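Local structure of EvdMO1 (Micromonospora carbonacea, 5T39) at residues K32-W37 and L111-F116; P74-I79 and R143-L148; K195-E200 and V211-L216; E234-R239 and D246-G251. The protein binds S-adenosyl-L-homocysteine in a Rossmann-like methyltransferase domain and probably transfers a methyl group from S-adenosylmethionine during everninomicin biosynthesis. One frame throughout, in Å; residues are numbered along the deposited sequence. Where two conformers were deposited one is given.

Interaction 1 of 4, residues K32-W37 and L111-F116; sequences KELEPW and LRRAEF
Arg113 reaches out from helix 108-121 between Leu34 and Trp37, its chain sliding past both in the opposite direction to theirs. CD lies 3.5 Å above the indole plane of Trp37, over the middle of the ring system, in a CH-pi contact that points at the six-membered ring. CB touches the far rim at CZ3 and CH2, while CG rests on the CB and CD2 of Leu34. Because the chain runs extended from CG to NE (chi2 -164°), the guanidinium passes beyond the indole to the backbone turn that follows helix 24-33. There NE donates to Leu34 O at 2.9 Å in a nearly straight bond (168° at the hydrogen), with the carbonyl oxygen in the guanidinium plane. A water links the same carbonyl to Arg113 NH2, which also bonds Gln205; NH1 forms a salt bridge with Glu86. The guanidinium is thus fixed in its rotation. Its plane is turned 49° from the indole, and CZ stays 5.5 Å from the centroid of the five-membered ring of Trp37, at most a weak cation-pi attraction.

Phe116 lies one helical turn on. Leu34 CD1 approaches its ring obliquely, 3.6 Å from Phe116 CD2, and Trp37 CH2 meets the ring edge, 3.8 Å from the same CD2, the two aromatic side chains crossing at about a right angle. The indole is tethered at NE1 by Ala31 O. Together these contacts dock the N-terminal helix and its turn onto helix 108-121, one of the helices flanking the Rossmann-like sheet, with the Arg113 side chain about 8 Å from the bound S-adenosyl-L-homocysteine.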
# COMPACT_ATOMS: atom_id res chain seq x y z
N LYS A 32 -4.24 8.27 -22.09
CA LYS A 32 -4.17 7.24 -23.12
C LYS A 32 -2.76 6.66 -23.22
O LYS A 32 -2.58 5.44 -23.32
CB LYS A 32 -4.63 7.81 -24.46
CG LYS A 32 -4.57 6.83 -25.59
CD LYS A 32 -5.07 7.45 -26.89
CE LYS A 32 -4.97 6.51 -28.07
NZ LYS A 32 -5.99 5.44 -27.99
N GLU A 33 -1.75 7.53 -23.22
CA GLU A 33 -0.37 7.07 -23.29
C GLU A 33 -0.03 6.15 -22.13
O GLU A 33 0.78 5.24 -22.29
CB GLU A 33 0.56 8.28 -23.30
CG GLU A 33 2.02 7.94 -23.49
CD GLU A 33 2.83 9.20 -23.68
OE1 GLU A 33 2.75 10.08 -22.81
OE2 GLU A 33 3.51 9.33 -24.72
N LEU A 34 -0.65 6.36 -20.97
CA LEU A 34 -0.38 5.58 -19.77
C LEU A 34 -1.14 4.26 -19.71
O LEU A 34 -0.88 3.46 -18.80
CB LEU A 34 -0.69 6.44 -18.54
CG LEU A 34 0.26 7.61 -18.31
CD1 LEU A 34 -0.37 8.60 -17.33
CD2 LEU A 34 1.61 7.13 -17.79
N GLU A 35 -2.04 3.98 -20.65
CA GLU A 35 -2.74 2.71 -20.64
C GLU A 35 -1.75 1.56 -20.83
O GLU A 35 -0.76 1.70 -21.55
CB GLU A 35 -3.80 2.66 -21.74
CG GLU A 35 -4.91 3.68 -21.53
CD GLU A 35 -6.20 3.36 -22.27
OE1 GLU A 35 -6.53 4.12 -23.20
OE2 GLU A 35 -6.90 2.39 -21.88
N PRO A 36 -2.01 0.38 -20.24
CA PRO A 36 -3.23 0.03 -19.51
C PRO A 36 -3.18 0.43 -18.03
O PRO A 36 -2.19 0.18 -17.34
CB PRO A 36 -3.28 -1.49 -19.63
CG PRO A 36 -1.83 -1.89 -19.71
CD PRO A 36 -1.18 -0.80 -20.51
N TRP A 37 -4.28 1.00 -17.56
CA TRP A 37 -4.47 1.29 -16.15
C TRP A 37 -5.00 0.07 -15.41
O TRP A 37 -5.69 -0.79 -15.99
CB TRP A 37 -5.46 2.43 -15.96
CG TRP A 37 -4.97 3.78 -16.43
CD1 TRP A 37 -4.74 4.18 -17.73
CD2 TRP A 37 -4.66 4.90 -15.61
NE1 TRP A 37 -4.30 5.48 -17.74
CE2 TRP A 37 -4.25 5.95 -16.45
CE3 TRP A 37 -4.71 5.12 -14.22
CZ2 TRP A 37 -3.87 7.18 -15.96
CZ3 TRP A 37 -4.35 6.34 -13.74
CH2 TRP A 37 -3.92 7.36 -14.60
N LEU A 111 4.09 4.05 -11.11
CA LEU A 111 4.51 5.34 -10.58
C LEU A 111 4.19 6.48 -11.55
O LEU A 111 3.74 7.55 -11.13
CB LEU A 111 6.01 5.30 -10.29
CG LEU A 111 6.69 6.61 -9.92
CD1 LEU A 111 6.11 7.15 -8.65
CD2 LEU A 111 8.17 6.40 -9.78
N ARG A 112 4.44 6.27 -12.84
CA ARG A 112 4.14 7.32 -13.81
C ARG A 112 2.67 7.68 -13.82
O ARG A 112 2.31 8.85 -13.98
CB ARG A 112 4.59 6.92 -15.21
CG ARG A 112 6.09 6.76 -15.37
CD ARG A 112 6.92 7.91 -14.81
NE ARG A 112 8.33 7.55 -14.82
CZ ARG A 112 9.22 7.94 -13.91
NH1 ARG A 112 8.86 8.71 -12.90
NH2 ARG A 112 10.49 7.55 -14.02
N ARG A 113 1.80 6.68 -13.68
CA ARG A 113 0.37 6.95 -13.52
C ARG A 113 0.06 7.77 -12.30
O ARG A 113 -0.69 8.75 -12.34
CB ARG A 113 -0.53 5.73 -13.68
CG ARG A 113 -0.21 4.88 -14.85
CD ARG A 113 -1.34 3.92 -15.21
NE ARG A 113 -0.73 2.85 -15.97
CZ ARG A 113 -0.21 1.74 -15.45
NH1 ARG A 113 -0.39 1.43 -14.17
NH2 ARG A 113 0.45 0.91 -16.22
N ALA A 114 0.62 7.36 -11.16
CA ALA A 114 0.40 8.07 -9.91
C ALA A 114 0.88 9.51 -10.00
O ALA A 114 0.21 10.42 -9.52
CB ALA A 114 1.09 7.33 -8.76
N GLU A 115 2.03 9.74 -10.63
CA GLU A 115 2.54 11.10 -10.78
C GLU A 115 1.60 11.95 -11.62
O GLU A 115 1.36 13.12 -11.31
CB GLU A 115 3.94 11.08 -11.41
CG GLU A 115 5.02 10.55 -10.48
CD GLU A 115 6.37 10.37 -11.16
OE1 GLU A 115 6.42 9.95 -12.33
OE2 GLU A 115 7.39 10.63 -10.50
N PHE A 116 1.05 11.38 -12.69
CA PHE A 116 0.07 12.08 -13.51
C PHE A 116 -1.17 12.43 -12.68
O PHE A 116 -1.67 13.56 -12.74
CB PHE A 116 -0.27 11.19 -14.70
CG PHE A 116 -1.49 11.59 -15.49
CD1 PHE A 116 -1.51 12.75 -16.24
CD2 PHE A 116 -2.60 10.77 -15.50
CE1 PHE A 116 -2.63 13.07 -17.01
CE2 PHE A 116 -3.71 11.08 -16.26
CZ PHE A 116 -3.73 12.23 -17.00
O HOH W 1 1.52 1.87 -18.83

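Interaction 2 of 4, residues P74-I79 and R143-L148; sequences PGATRI and RFDAVL
Phe144 overlaps the side chain of Arg78, which in one of its two conformers bends at chi2 (73°) and brings CG and NE against one corner of the ring: CG lies 3.6 Å from Phe144 CD1 and NE 3.5 Å from CE1. In that conformer the guanidinium and ring planes are only 20° apart, yet the approach is oblique rather than a stack, and Arg78 NH1 is held by Ser100 OG. The same CD1 presses on the backbone of Ile79.

Asp145 carries the polar half of the contact. Its OD2 accepts two backbone N-H groups in succession, Thr77 N at 2.8 Å from above the carboxylate plane and Arg78 N at 3.0 Å on the anti side. In return Asp145 N donates to Arg78 O at 2.8 Å, nearly along the C=O axis. Beside these bonds Asp145 CB packs on Ala76 CB, 3.8 Å away. An asparagine in its place would probably weaken the grip on the two amides, since a neutral carboxamide oxygen attracts them less and a turned amide group would set its NH2 against them.

The contact lies where two inner parallel strands of the Rossmann-like sheet, 78-82 and 146-150, begin, with the Ile79 side chain about 12 Å from the bound S-adenosyl-L-homocysteine. A negative charge placed before two peptide N-H groups is likely to be stabilised as carboxylate, and it fixes the turn before strand 78-82.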
# COMPACT_ATOMS: atom_id res chain seq x y z
N PRO A 74 -5.46 10.14 14.23
CA PRO A 74 -6.04 11.48 14.00
C PRO A 74 -5.02 12.59 13.97
O PRO A 74 -5.25 13.61 13.31
CB PRO A 74 -7.03 11.64 15.17
CG PRO A 74 -6.53 10.68 16.21
CD PRO A 74 -5.99 9.51 15.45
N GLY A 75 -3.92 12.45 14.70
CA GLY A 75 -2.90 13.48 14.71
C GLY A 75 -1.88 13.39 13.61
O GLY A 75 -0.95 14.20 13.58
N ALA A 76 -2.01 12.45 12.67
CA ALA A 76 -0.96 12.24 11.68
C ALA A 76 -0.81 13.42 10.74
O ALA A 76 -1.78 13.88 10.11
CB ALA A 76 -1.25 10.99 10.86
N THR A 77 0.42 13.91 10.62
CA THR A 77 0.75 14.96 9.67
C THR A 77 1.80 14.55 8.66
O THR A 77 2.02 15.28 7.70
CB THR A 77 1.26 16.23 10.39
OG1 THR A 77 2.48 15.94 11.09
CG2 THR A 77 0.21 16.79 11.36
N ARG A 78 2.49 13.43 8.86
CA ARG A 78 3.49 12.94 7.93
C ARG A 78 3.27 11.44 7.80
O ARG A 78 3.44 10.73 8.79
CB ARG A 78 4.87 13.26 8.50
CG ARG A 78 6.07 12.80 7.70
CD ARG A 78 6.29 13.62 6.46
NE ARG A 78 7.38 13.09 5.65
CZ ARG A 78 7.48 13.29 4.34
NH1 ARG A 78 6.54 13.99 3.72
NH2 ARG A 78 8.48 12.77 3.65
N ILE A 79 2.90 10.96 6.61
CA ILE A 79 2.49 9.58 6.39
C ILE A 79 3.37 8.95 5.33
O ILE A 79 3.69 9.60 4.32
CB ILE A 79 1.01 9.55 5.92
CG1 ILE A 79 0.08 10.13 6.98
CG2 ILE A 79 0.57 8.12 5.58
CD1 ILE A 79 -1.33 10.34 6.50
N ARG A 143 11.07 10.12 9.87
CA ARG A 143 10.06 9.63 10.79
C ARG A 143 8.68 9.96 10.25
O ARG A 143 8.46 11.03 9.66
CB ARG A 143 10.22 10.28 12.16
CG ARG A 143 9.29 9.72 13.24
CD ARG A 143 9.67 10.25 14.62
NE ARG A 143 8.89 9.61 15.68
CZ ARG A 143 7.71 10.01 16.10
NH1 ARG A 143 7.13 11.07 15.57
NH2 ARG A 143 7.08 9.35 17.06
N PHE A 144 7.73 9.07 10.50
CA PHE A 144 6.35 9.23 10.08
C PHE A 144 5.43 8.97 11.26
O PHE A 144 5.72 8.14 12.12
CB PHE A 144 6.01 8.26 8.95
CG PHE A 144 6.87 8.46 7.75
CD1 PHE A 144 6.48 9.32 6.74
CD2 PHE A 144 8.10 7.84 7.65
CE1 PHE A 144 7.30 9.55 5.65
CE2 PHE A 144 8.92 8.07 6.57
CZ PHE A 144 8.52 8.92 5.57
N ASP A 145 4.31 9.66 11.27
CA ASP A 145 3.31 9.40 12.29
C ASP A 145 2.67 8.02 12.11
O ASP A 145 2.27 7.39 13.10
CB ASP A 145 2.25 10.48 12.23
CG ASP A 145 2.81 11.84 12.56
OD1 ASP A 145 3.38 11.99 13.65
OD2 ASP A 145 2.70 12.77 11.74
N ALA A 146 2.54 7.56 10.88
CA ALA A 146 1.96 6.26 10.62
C ALA A 146 2.31 5.85 9.20
O ALA A 146 2.63 6.68 8.34
CB ALA A 146 0.44 6.28 10.82
N VAL A 147 2.25 4.54 8.98
CA VAL A 147 2.54 3.89 7.71
C VAL A 147 1.27 3.21 7.22
O VAL A 147 0.62 2.48 7.98
CB VAL A 147 3.65 2.84 7.88
CG1 VAL A 147 3.91 2.09 6.59
CG2 VAL A 147 4.91 3.49 8.40
N LEU A 148 0.91 3.45 5.97
CA LEU A 148 -0.15 2.70 5.30
C LEU A 148 0.51 1.58 4.52
O LEU A 148 1.39 1.84 3.68
CB LEU A 148 -0.97 3.59 4.38
CG LEU A 148 -2.05 2.87 3.55
CD1 LEU A 148 -3.05 2.16 4.44
CD2 LEU A 148 -2.77 3.85 2.64

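Interaction 3 of 4, residues K195-E200 and V211-L216; sequences KHVREE and VDVRWL
The imidazole of His196 carries the guanidinium of Arg214 on one face, stacked nearly flat with centres 3.9 Å apart and planes at 22°, while Asp212 and Val213 O meet its edge. Arg214 NH2 sits above the rim by CE1. At that edge His196 NE2 donates to Asp212 OD1 at 2.7 Å, straight (169°) and in the ring plane, using the anti lone pair of the carboxylate. Asp212 reaches it because its CG stands between the backbone N and the carbonyl carbon (chi1 53°). Val211 CB lies over one face of the Arg198 guanidinium.

Strand 192-198 lies between 187-189 and 212-216 in a three-stranded antiparallel sheet. Its other face joins Val197 CG2 to Val213 CG2 at 3.7 Å, and Glu199 N closes the pairing on Val211 O at 2.8 Å. Glu199 OE2 turns to His155 and Gly208, about 6 Å from the bound S-adenosyl-L-homocysteine.

A leucine at His196 would probably leave Asp212 OD1 without its donor and the Arg214 guanidinium without a flat partner, although Arg157 O would still hold NH1. The aspartate is likely to raise the proton affinity of the imidazole, whereas the overlying guanidinium would oppose a second positive charge.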
# COMPACT_ATOMS: atom_id res chain seq x y z
N LYS A 195 3.81 -19.97 3.81
CA LYS A 195 3.41 -20.57 2.55
C LYS A 195 4.24 -19.89 1.47
O LYS A 195 4.04 -18.71 1.18
CB LYS A 195 1.91 -20.39 2.31
CG LYS A 195 1.43 -21.15 1.08
CD LYS A 195 -0.07 -21.20 0.94
CE LYS A 195 -0.48 -22.04 -0.26
NZ LYS A 195 0.15 -23.40 -0.25
N HIS A 196 5.19 -20.64 0.91
CA HIS A 196 6.18 -20.10 -0.02
C HIS A 196 5.76 -20.48 -1.42
O HIS A 196 5.76 -21.66 -1.77
CB HIS A 196 7.55 -20.67 0.32
CG HIS A 196 8.67 -20.09 -0.48
ND1 HIS A 196 9.89 -20.72 -0.59
CD2 HIS A 196 8.76 -18.95 -1.19
CE1 HIS A 196 10.69 -19.98 -1.33
NE2 HIS A 196 10.03 -18.90 -1.72
N VAL A 197 5.38 -19.49 -2.22
CA VAL A 197 4.80 -19.75 -3.53
C VAL A 197 5.37 -18.80 -4.57
O VAL A 197 5.88 -17.72 -4.27
CB VAL A 197 3.26 -19.68 -3.53
CG1 VAL A 197 2.68 -20.74 -2.61
CG2 VAL A 197 2.78 -18.31 -3.13
N ARG A 198 5.23 -19.20 -5.83
CA ARG A 198 5.57 -18.33 -6.94
C ARG A 198 4.62 -17.14 -6.96
O ARG A 198 3.43 -17.28 -6.67
CB ARG A 198 5.41 -19.12 -8.23
CG ARG A 198 6.21 -18.64 -9.37
CD ARG A 198 7.67 -18.93 -9.19
NE ARG A 198 8.36 -18.60 -10.42
CZ ARG A 198 9.67 -18.61 -10.56
NH1 ARG A 198 10.44 -18.95 -9.53
NH2 ARG A 198 10.21 -18.29 -11.73
N GLU A 199 5.13 -15.96 -7.31
CA GLU A 199 4.28 -14.77 -7.42
C GLU A 199 3.45 -14.87 -8.68
O GLU A 199 3.97 -14.73 -9.80
CB GLU A 199 5.14 -13.51 -7.42
CG GLU A 199 4.40 -12.19 -7.72
CD GLU A 199 3.28 -11.86 -6.76
OE1 GLU A 199 2.26 -12.56 -6.73
OE2 GLU A 199 3.42 -10.87 -6.01
N GLU A 200 2.16 -15.14 -8.51
CA GLU A 200 1.24 -15.28 -9.64
C GLU A 200 -0.05 -14.51 -9.40
O GLU A 200 -1.12 -14.91 -9.88
CB GLU A 200 0.95 -16.76 -9.92
CG GLU A 200 2.20 -17.55 -10.30
CD GLU A 200 1.95 -19.04 -10.37
OE1 GLU A 200 1.30 -19.58 -9.45
OE2 GLU A 200 2.40 -19.68 -11.34
N VAL A 211 10.53 -13.31 -7.74
CA VAL A 211 9.80 -14.38 -8.41
C VAL A 211 8.83 -15.07 -7.46
O VAL A 211 7.89 -15.74 -7.91
CB VAL A 211 10.75 -15.42 -9.05
CG1 VAL A 211 11.60 -14.78 -10.13
CG2 VAL A 211 11.61 -16.11 -7.99
N ASP A 212 9.07 -14.94 -6.15
CA ASP A 212 8.35 -15.66 -5.12
C ASP A 212 7.85 -14.70 -4.05
O ASP A 212 8.27 -13.54 -3.96
CB ASP A 212 9.25 -16.74 -4.48
CG ASP A 212 10.60 -16.22 -3.97
OD1 ASP A 212 11.14 -16.85 -3.03
OD2 ASP A 212 11.14 -15.23 -4.50
N VAL A 213 6.92 -15.21 -3.24
CA VAL A 213 6.38 -14.51 -2.08
C VAL A 213 6.23 -15.52 -0.95
O VAL A 213 6.22 -16.73 -1.17
CB VAL A 213 5.02 -13.84 -2.37
CG1 VAL A 213 5.15 -12.84 -3.49
CG2 VAL A 213 3.93 -14.86 -2.69
N ARG A 214 6.07 -15.01 0.27
CA ARG A 214 5.70 -15.86 1.39
C ARG A 214 4.49 -15.27 2.09
O ARG A 214 4.52 -14.10 2.50
CB ARG A 214 6.83 -16.04 2.40
CG ARG A 214 7.96 -16.86 1.85
CD ARG A 214 9.04 -17.12 2.89
NE ARG A 214 10.14 -17.93 2.39
CZ ARG A 214 11.18 -17.46 1.73
NH1 ARG A 214 11.27 -16.18 1.43
NH2 ARG A 214 12.14 -18.29 1.32
N TRP A 215 3.45 -16.07 2.23
CA TRP A 215 2.31 -15.73 3.06
C TRP A 215 2.54 -16.30 4.45
O TRP A 215 3.21 -17.32 4.61
CB TRP A 215 1.02 -16.31 2.50
CG TRP A 215 0.51 -15.72 1.22
CD1 TRP A 215 1.23 -15.25 0.17
CD2 TRP A 215 -0.86 -15.57 0.87
NE1 TRP A 215 0.38 -14.81 -0.82
CE2 TRP A 215 -0.91 -15.00 -0.41
CE3 TRP A 215 -2.06 -15.87 1.52
CZ2 TRP A 215 -2.11 -14.71 -1.05
CZ3 TRP A 215 -3.24 -15.60 0.89
CH2 TRP A 215 -3.26 -15.02 -0.39
N LEU A 216 1.96 -15.66 5.46
CA LEU A 216 2.03 -16.10 6.84
C LEU A 216 0.73 -16.77 7.26
O LEU A 216 -0.34 -16.42 6.75
CB LEU A 216 2.29 -14.90 7.75
CG LEU A 216 3.66 -14.25 7.54
CD1 LEU A 216 3.73 -12.88 8.15
CD2 LEU A 216 4.76 -15.09 8.12
O HOH W 2 6.95 -15.27 -10.54

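Interaction 4 of 4, residues E234-R239 and D246-G251; sequences EVLHER and DIVVVG
Arg239 and Asp246 close one end of the antiparallel hairpin of strands 232-239 and 244-252, the edge pair of the seven-stranded methyltransferase sheet. Arg239 CB starts level with Asp246 CB, 4.2 Å away. CG extends the chain, and CD, in touch with Asp246 OD2, leads into a bend at chi3 (59°) that folds the head back across the strand. NE then donates to OD2 at 2.8 Å, with that oxygen in the guanidinium plane. At the tip NH2 gives a second bond, to OD1 at 3.0 Å, and also reaches Val244 O. The grip is side-on, one nitrogen to each oxygen, but the two planes stand 70° apart, so both nitrogens approach from above the carboxylate plane. OD1 has a further, weak bond from His178.

In mid-hairpin the register slips by one residue. Leu236 and His237 both face Val248 in a classic beta bulge: Leu236 N donates to Val248 O at 2.8 Å, and His237 N adds a weak bond to the same oxygen. The bulge turns Leu236 toward the partner strand, where CD1 packs on Val250 CG2 at 3.7 Å and on Val248 CG1, with Tyr174 of strand 172-180 nearby. On the other face Val235 touches Ile247 and Val249, next to Phe222 of helix 218-228. Glu238 lies alongside Ile247, pointing the same way, its CD 3.6 Å from Ile247 CD1, while its carboxylate bonds Arg218 and Tyr179. A water bridges the His237 ring and the salt-bridged carboxylate, in the plane of the imidazole at NE2 and 2.7 Å from Asp246 OD2.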
# COMPACT_ATOMS: atom_id res chain seq x y z
N GLU A 234 -5.14 -3.79 16.87
CA GLU A 234 -6.59 -3.63 16.79
C GLU A 234 -7.05 -4.21 15.46
O GLU A 234 -6.61 -3.75 14.41
CB GLU A 234 -6.96 -2.15 16.86
CG GLU A 234 -8.44 -1.85 16.74
CD GLU A 234 -8.76 -0.35 16.75
OE1 GLU A 234 -9.96 -0.01 16.76
OE2 GLU A 234 -7.82 0.48 16.76
N VAL A 235 -7.92 -5.21 15.50
CA VAL A 235 -8.45 -5.79 14.27
C VAL A 235 -9.68 -5.00 13.85
O VAL A 235 -10.65 -4.92 14.60
CB VAL A 235 -8.79 -7.28 14.46
CG1 VAL A 235 -9.36 -7.85 13.16
CG2 VAL A 235 -7.55 -8.05 14.89
N LEU A 236 -9.63 -4.40 12.66
CA LEU A 236 -10.75 -3.64 12.12
C LEU A 236 -11.68 -4.49 11.28
O LEU A 236 -12.89 -4.22 11.25
CB LEU A 236 -10.26 -2.47 11.27
CG LEU A 236 -9.35 -1.44 11.95
CD1 LEU A 236 -9.02 -0.32 10.97
CD2 LEU A 236 -9.96 -0.89 13.23
N HIS A 237 -11.17 -5.52 10.63
CA HIS A 237 -11.95 -6.36 9.74
C HIS A 237 -11.22 -7.69 9.60
O HIS A 237 -9.99 -7.70 9.52
CB HIS A 237 -12.07 -5.69 8.36
CG HIS A 237 -12.59 -6.60 7.29
ND1 HIS A 237 -13.90 -7.01 7.23
CD2 HIS A 237 -11.96 -7.18 6.24
CE1 HIS A 237 -14.07 -7.80 6.18
NE2 HIS A 237 -12.90 -7.92 5.57
N GLU A 238 -11.97 -8.78 9.52
CA GLU A 238 -11.35 -10.07 9.27
C GLU A 238 -12.35 -10.99 8.60
O GLU A 238 -13.51 -11.08 9.01
CB GLU A 238 -10.80 -10.69 10.56
CG GLU A 238 -9.95 -11.93 10.32
CD GLU A 238 -9.10 -12.35 11.51
OE1 GLU A 238 -9.24 -11.77 12.62
OE2 GLU A 238 -8.29 -13.28 11.33
N ARG A 239 -11.89 -11.69 7.57
CA ARG A 239 -12.66 -12.74 6.90
C ARG A 239 -11.80 -13.99 6.88
O ARG A 239 -10.69 -13.96 6.34
CB ARG A 239 -13.02 -12.34 5.47
CG ARG A 239 -13.93 -13.35 4.75
CD ARG A 239 -13.95 -13.12 3.23
NE ARG A 239 -12.61 -13.23 2.66
CZ ARG A 239 -12.00 -14.37 2.36
NH1 ARG A 239 -12.62 -15.54 2.55
NH2 ARG A 239 -10.78 -14.36 1.84
N ASP A 246 -8.52 -12.68 4.92
CA ASP A 246 -8.35 -11.24 4.77
C ASP A 246 -8.34 -10.60 6.15
O ASP A 246 -9.14 -10.98 7.01
CB ASP A 246 -9.52 -10.60 4.01
CG ASP A 246 -9.83 -11.26 2.69
OD1 ASP A 246 -8.99 -11.99 2.12
OD2 ASP A 246 -10.95 -11.02 2.20
N ILE A 247 -7.48 -9.61 6.37
CA ILE A 247 -7.47 -8.92 7.65
C ILE A 247 -7.03 -7.47 7.44
O ILE A 247 -6.20 -7.16 6.58
CB ILE A 247 -6.61 -9.67 8.70
CG1 ILE A 247 -6.97 -9.24 10.13
CG2 ILE A 247 -5.12 -9.49 8.42
CD1 ILE A 247 -6.30 -10.10 11.19
N VAL A 248 -7.61 -6.59 8.25
CA VAL A 248 -7.17 -5.21 8.38
C VAL A 248 -6.91 -4.97 9.86
O VAL A 248 -7.81 -5.17 10.68
CB VAL A 248 -8.21 -4.21 7.84
CG1 VAL A 248 -7.67 -2.79 7.95
CG2 VAL A 248 -8.60 -4.53 6.40
N VAL A 249 -5.70 -4.54 10.19
CA VAL A 249 -5.35 -4.28 11.57
C VAL A 249 -4.64 -2.94 11.66
O VAL A 249 -4.01 -2.47 10.71
CB VAL A 249 -4.45 -5.35 12.21
CG1 VAL A 249 -5.05 -6.72 12.07
CG2 VAL A 249 -3.06 -5.34 11.65
N VAL A 250 -4.75 -2.34 12.84
CA VAL A 250 -3.94 -1.20 13.22
C VAL A 250 -2.95 -1.69 14.26
O VAL A 250 -3.34 -2.23 15.30
CB VAL A 250 -4.81 -0.07 13.79
CG1 VAL A 250 -3.93 1.09 14.21
CG2 VAL A 250 -5.86 0.37 12.79
N GLY A 251 -1.66 -1.53 13.97
CA GLY A 251 -0.61 -1.86 14.91
C GLY A 251 -0.03 -0.59 15.50
O GLY A 251 0.20 0.39 14.78
O HOH W 3 -12.73 -9.25 3.12

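Interactions 2 and 4 belong to the same seven-stranded sheet: 74-79 with 143-148 joins the entries of two parallel inner strands, whereas 234-239 with 246-251 is an antiparallel hairpin at its edge. Interaction 3 lies in a separate three-stranded sheet, and interaction 1 packs a turn on a helix. Interactions 1, 2 and 4 are partly buried; interaction 3 is a surface contact. The chemistry follows the place: one arginine wedged among aromatic and aliphatic groups in interaction 1, a carboxylate serving backbone amides in interaction 2, and polar pairs at the rim of antiparallel strand pairing, regular in interaction 3 and broken by a bulge in interaction 4. None touches another; interactions 1 and 4 lie on opposite sides of the chain's centre.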